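Local coordinates for F5/8 type C domain protein (Bacteroides ovatus, PDB 4ZRX) that is a putative alpha-L-fucosidase, probably cleaving terminal fucose from glycans and carrying a C-terminal F5/8 type C domain of a kind that often binds carbohydrate, at residues T513-Y518 with A573-N578. Residues are numbered along the deposited sequence; the frame is centred on the assembly and turned at random.
Sequences TMAFRY and AKVNMN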
ATOM      1  N   THR A 513      20.244   4.757  27.556  1.00 45.57           N
ATOM      2  CA  THR A 513      19.571   4.074  28.663  1.00 45.40           C
ATOM      3  C   THR A 513      19.596   2.509  28.632  1.00 41.86           C
ATOM      4  O   THR A 513      18.967   1.836  29.475  1.00 39.41           O
ATOM      5  CB  THR A 513      18.118   4.563  28.715  1.00 47.97           C
ATOM      6  OG1 THR A 513      17.504   4.075  29.904  1.00 51.08           O
ATOM      7  CG2 THR A 513      17.352   4.069  27.542  1.00 46.58           C
HETATM    8  N   MSE A 514      20.274   1.935  27.639  1.00 40.03           N
HETATM    9  CA  MSE A 514      20.278   0.467  27.475  1.00 37.35           C
HETATM   10  C   MSE A 514      21.040  -0.230  28.602  1.00 36.76           C
HETATM   11  O   MSE A 514      21.920   0.374  29.228  1.00 36.72           O
HETATM   12  CB  MSE A 514      20.891   0.077  26.129  1.00 37.95           C
HETATM   13  CG  MSE A 514      22.400   0.324  26.009  1.00 38.29           C
HETATM   14 SE   MSE A 514      22.953   0.319  24.143  0.75 38.57          SE
HETATM   15  CE  MSE A 514      21.908  -1.260  23.505  1.00 37.93           C
ATOM     16  N   ALA A 515      20.705  -1.498  28.842  1.00 33.24           N
ATOM     17  CA  ALA A 515      21.436  -2.300  29.826  1.00 32.71           C
ATOM     18  C   ALA A 515      22.808  -2.708  29.293  1.00 33.79           C
ATOM     19  O   ALA A 515      22.953  -3.074  28.100  1.00 33.01           O
ATOM     20  CB  ALA A 515      20.653  -3.525  30.194  1.00 31.27           C
ATOM     21  N   PHE A 516      23.789  -2.701  30.194  1.00 34.03           N
ATOM     22  CA  PHE A 516      25.131  -3.165  29.902  1.00 35.69           C
ATOM     23  C   PHE A 516      25.615  -4.156  30.991  1.00 36.07           C
ATOM     24  O   PHE A 516      25.853  -5.338  30.696  1.00 33.74           O
ATOM     25  CB  PHE A 516      26.074  -1.977  29.767  1.00 36.98           C
ATOM     26  CG  PHE A 516      27.511  -2.350  29.552  1.00 38.57           C
ATOM     27  CD1 PHE A 516      27.873  -3.299  28.572  1.00 39.03           C
ATOM     28  CD2 PHE A 516      28.526  -1.751  30.341  1.00 40.34           C
ATOM     29  CE1 PHE A 516      29.226  -3.638  28.369  1.00 40.63           C
ATOM     30  CE2 PHE A 516      29.881  -2.075  30.127  1.00 41.24           C
ATOM     31  CZ  PHE A 516      30.231  -3.019  29.162  1.00 41.32           C
ATOM     32  N   ARG A 517      25.772  -3.656  32.211  1.00 37.06           N
ATOM     33  CA  ARG A 517      26.113  -4.528  33.354  1.00 39.35           C
ATOM     34  C   ARG A 517      24.810  -5.001  33.991  1.00 36.47           C
ATOM     35  O   ARG A 517      23.875  -4.214  34.141  1.00 35.48           O
ATOM     36  CB  ARG A 517      26.987  -3.796  34.379  1.00 43.59           C
ATOM     37  CG  ARG A 517      28.267  -3.260  33.780  1.00 48.34           C
ATOM     38  CD  ARG A 517      29.415  -3.103  34.804  1.00 52.83           C
ATOM     39  NE  ARG A 517      30.667  -2.767  34.104  1.00 58.41           N
ATOM     40  CZ  ARG A 517      31.404  -3.611  33.362  1.00 61.14           C
ATOM     41  NH1 ARG A 517      31.065  -4.896  33.212  1.00 63.65           N
ATOM     42  NH2 ARG A 517      32.500  -3.166  32.751  1.00 62.77           N
ATOM     43  N   TYR A 518      24.712  -6.281  34.327  1.00 34.13           N
ATOM     44  CA  TYR A 518      23.457  -6.774  34.816  1.00 32.56           C
ATOM     45  C   TYR A 518      23.619  -7.905  35.806  1.00 32.80           C
ATOM     46  O   TYR A 518      24.683  -8.520  35.878  1.00 32.17           O
ATOM     47  CB  TYR A 518      22.591  -7.270  33.646  1.00 31.91           C
ATOM     48  CG  TYR A 518      23.122  -8.518  33.043  1.00 31.47           C
ATOM     49  CD1 TYR A 518      22.761  -9.780  33.549  1.00 32.12           C
ATOM     50  CD2 TYR A 518      24.003  -8.471  31.987  1.00 31.94           C
ATOM     51  CE1 TYR A 518      23.318 -10.968  33.026  1.00 32.41           C
ATOM     52  CE2 TYR A 518      24.545  -9.641  31.458  1.00 32.52           C
ATOM     53  CZ  TYR A 518      24.192 -10.879  31.973  1.00 32.54           C
ATOM     54  OH  TYR A 518      24.731 -12.025  31.424  1.00 33.23           O
ATOM     55  N   ALA A 573      19.718   1.412  34.190  1.00 43.04           N
ATOM     56  CA  ALA A 573      19.156   1.134  32.866  1.00 41.30           C
ATOM     57  C   ALA A 573      17.644   1.118  32.906  1.00 41.47           C
ATOM     58  O   ALA A 573      17.044   0.909  33.957  1.00 42.31           O
ATOM     59  CB  ALA A 573      19.677  -0.205  32.315  1.00 40.35           C
ATOM     60  N   LYS A 574      17.042   1.364  31.752  1.00 39.84           N
ATOM     61  CA  LYS A 574      15.630   1.157  31.558  1.00 40.98           C
ATOM     62  C   LYS A 574      15.434   0.028  30.575  1.00 39.25           C
ATOM     63  O   LYS A 574      15.874   0.100  29.389  1.00 38.23           O
ATOM     64  CB  LYS A 574      14.961   2.403  30.978  1.00 44.36           C
ATOM     65  CG  LYS A 574      14.913   3.582  31.951  1.00 48.85           C
ATOM     66  CD  LYS A 574      14.170   4.758  31.313  1.00 52.62           C
ATOM     67  CE  LYS A 574      13.756   5.806  32.329  1.00 57.35           C
ATOM     68  NZ  LYS A 574      14.932   6.500  32.908  1.00 59.09           N
ATOM     69  N   VAL A 575      14.690  -0.959  31.031  1.00 36.68           N
ATOM     70  CA  VAL A 575      14.391  -2.137  30.234  1.00 36.34           C
ATOM     71  C   VAL A 575      12.877  -2.342  30.220  1.00 37.04           C
ATOM     72  O   VAL A 575      12.239  -2.212  31.251  1.00 39.22           O
ATOM     73  CB  VAL A 575      15.156  -3.363  30.842  1.00 33.89           C
ATOM     74  CG1 VAL A 575      14.968  -4.618  29.989  1.00 33.31           C
ATOM     75  CG2 VAL A 575      16.638  -3.048  30.888  1.00 33.40           C
ATOM     76  N   ASN A 576      12.323  -2.642  29.058  1.00 36.78           N
ATOM     77  CA  ASN A 576      10.897  -2.933  28.873  1.00 39.59           C
ATOM     78  C   ASN A 576      10.727  -4.445  28.844  1.00 37.45           C
ATOM     79  O   ASN A 576      11.605  -5.174  28.384  1.00 32.74           O
ATOM     80  CB  ASN A 576      10.404  -2.349  27.519  1.00 42.17           C
ATOM     81  CG  ASN A 576       8.837  -2.323  27.366  1.00 48.88           C
ATOM     82  OD1 ASN A 576       8.178  -3.307  26.940  1.00 49.46           O
ATOM     83  ND2 ASN A 576       8.252  -1.155  27.646  1.00 51.89           N
HETATM   84  N   MSE A 577       9.578  -4.916  29.286  1.00 37.72           N
HETATM   85  CA  MSE A 577       9.271  -6.325  29.180  1.00 37.59           C
HETATM   86  C   MSE A 577       9.409  -6.925  27.737  1.00 36.70           C
HETATM   87  O   MSE A 577       9.758  -8.110  27.566  1.00 35.95           O
HETATM   88  CB  MSE A 577       7.852  -6.529  29.690  1.00 40.15           C
HETATM   89  CG  MSE A 577       7.562  -7.933  30.018  1.00 41.22           C
HETATM   90 SE   MSE A 577       5.913  -8.038  31.078  0.75 45.40          SE
HETATM   91  CE  MSE A 577       4.622  -7.988  29.627  1.00 45.87           C
ATOM     92  N   ASN A 578       9.078  -6.122  26.718  1.00 36.14           N
ATOM     93  CA  ASN A 578       9.209  -6.543  25.315  1.00 37.54           C
ATOM     94  C   ASN A 578      10.663  -6.704  24.850  1.00 35.00           C
ATOM     95  O   ASN A 578      10.879  -7.272  23.773  1.00 35.23           O
ATOM     96  CB  ASN A 578       8.457  -5.575  24.354  1.00 40.63           C
ATOM     97  CG  ASN A 578       6.941  -5.865  24.258  1.00 45.87           C
ATOM     98  OD1 ASN A 578       6.465  -6.971  24.534  1.00 49.36           O
ATOM     99  ND2 ASN A 578       6.177  -4.855  23.840  1.00 50.59           N
TER
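The backbone N-H of Lys-574 reaches the Thr-513 carbonyl oxygen within the plane of the carbonyl group, with N to O 3.0 Å and an N-H...O angle of 162°. The other flat group is the Arg-517 guanidinium, which has Phe-516 CE2 above the centre of one face, while its NH1 forms a salt bridge with Glu-537. Both segments belong to the F5/8 type C domain, a beta-sandwich of the discoidin type. Residues 513-516 lead into strand 517-523 of one sheet, and 573-578 lie in the connection from strand 560-566 to strand 580-584 of the other. The contact illustrates how one straight backbone hydrogen bond, backed by a weak side-chain one and a few methyl contacts, can pin two loops of a sandwich. With Thr-513 OG1 anti to its backbone N (chi1 -171°), the hydroxyl oxygen adds a second, weak interaction with Lys-574 N at 3.3 Å and an angle of 128°. The same oxygen presses against the base of the lysine chain, 3.2 Å from Lys-574 CB, and the two side chains cross at about a right angle. Beside these two bonds lies an apolar patch: Ala-573 CB sits 3.7 Å from Ala-515 CA, and Tyr-503 meets Val-575 while its hydroxyl is hydrogen-bonded to Ala-515 N. Ala-515 CB bridges the patch, 4.1 Å from both Ala-573 CB and Val-575 CG2.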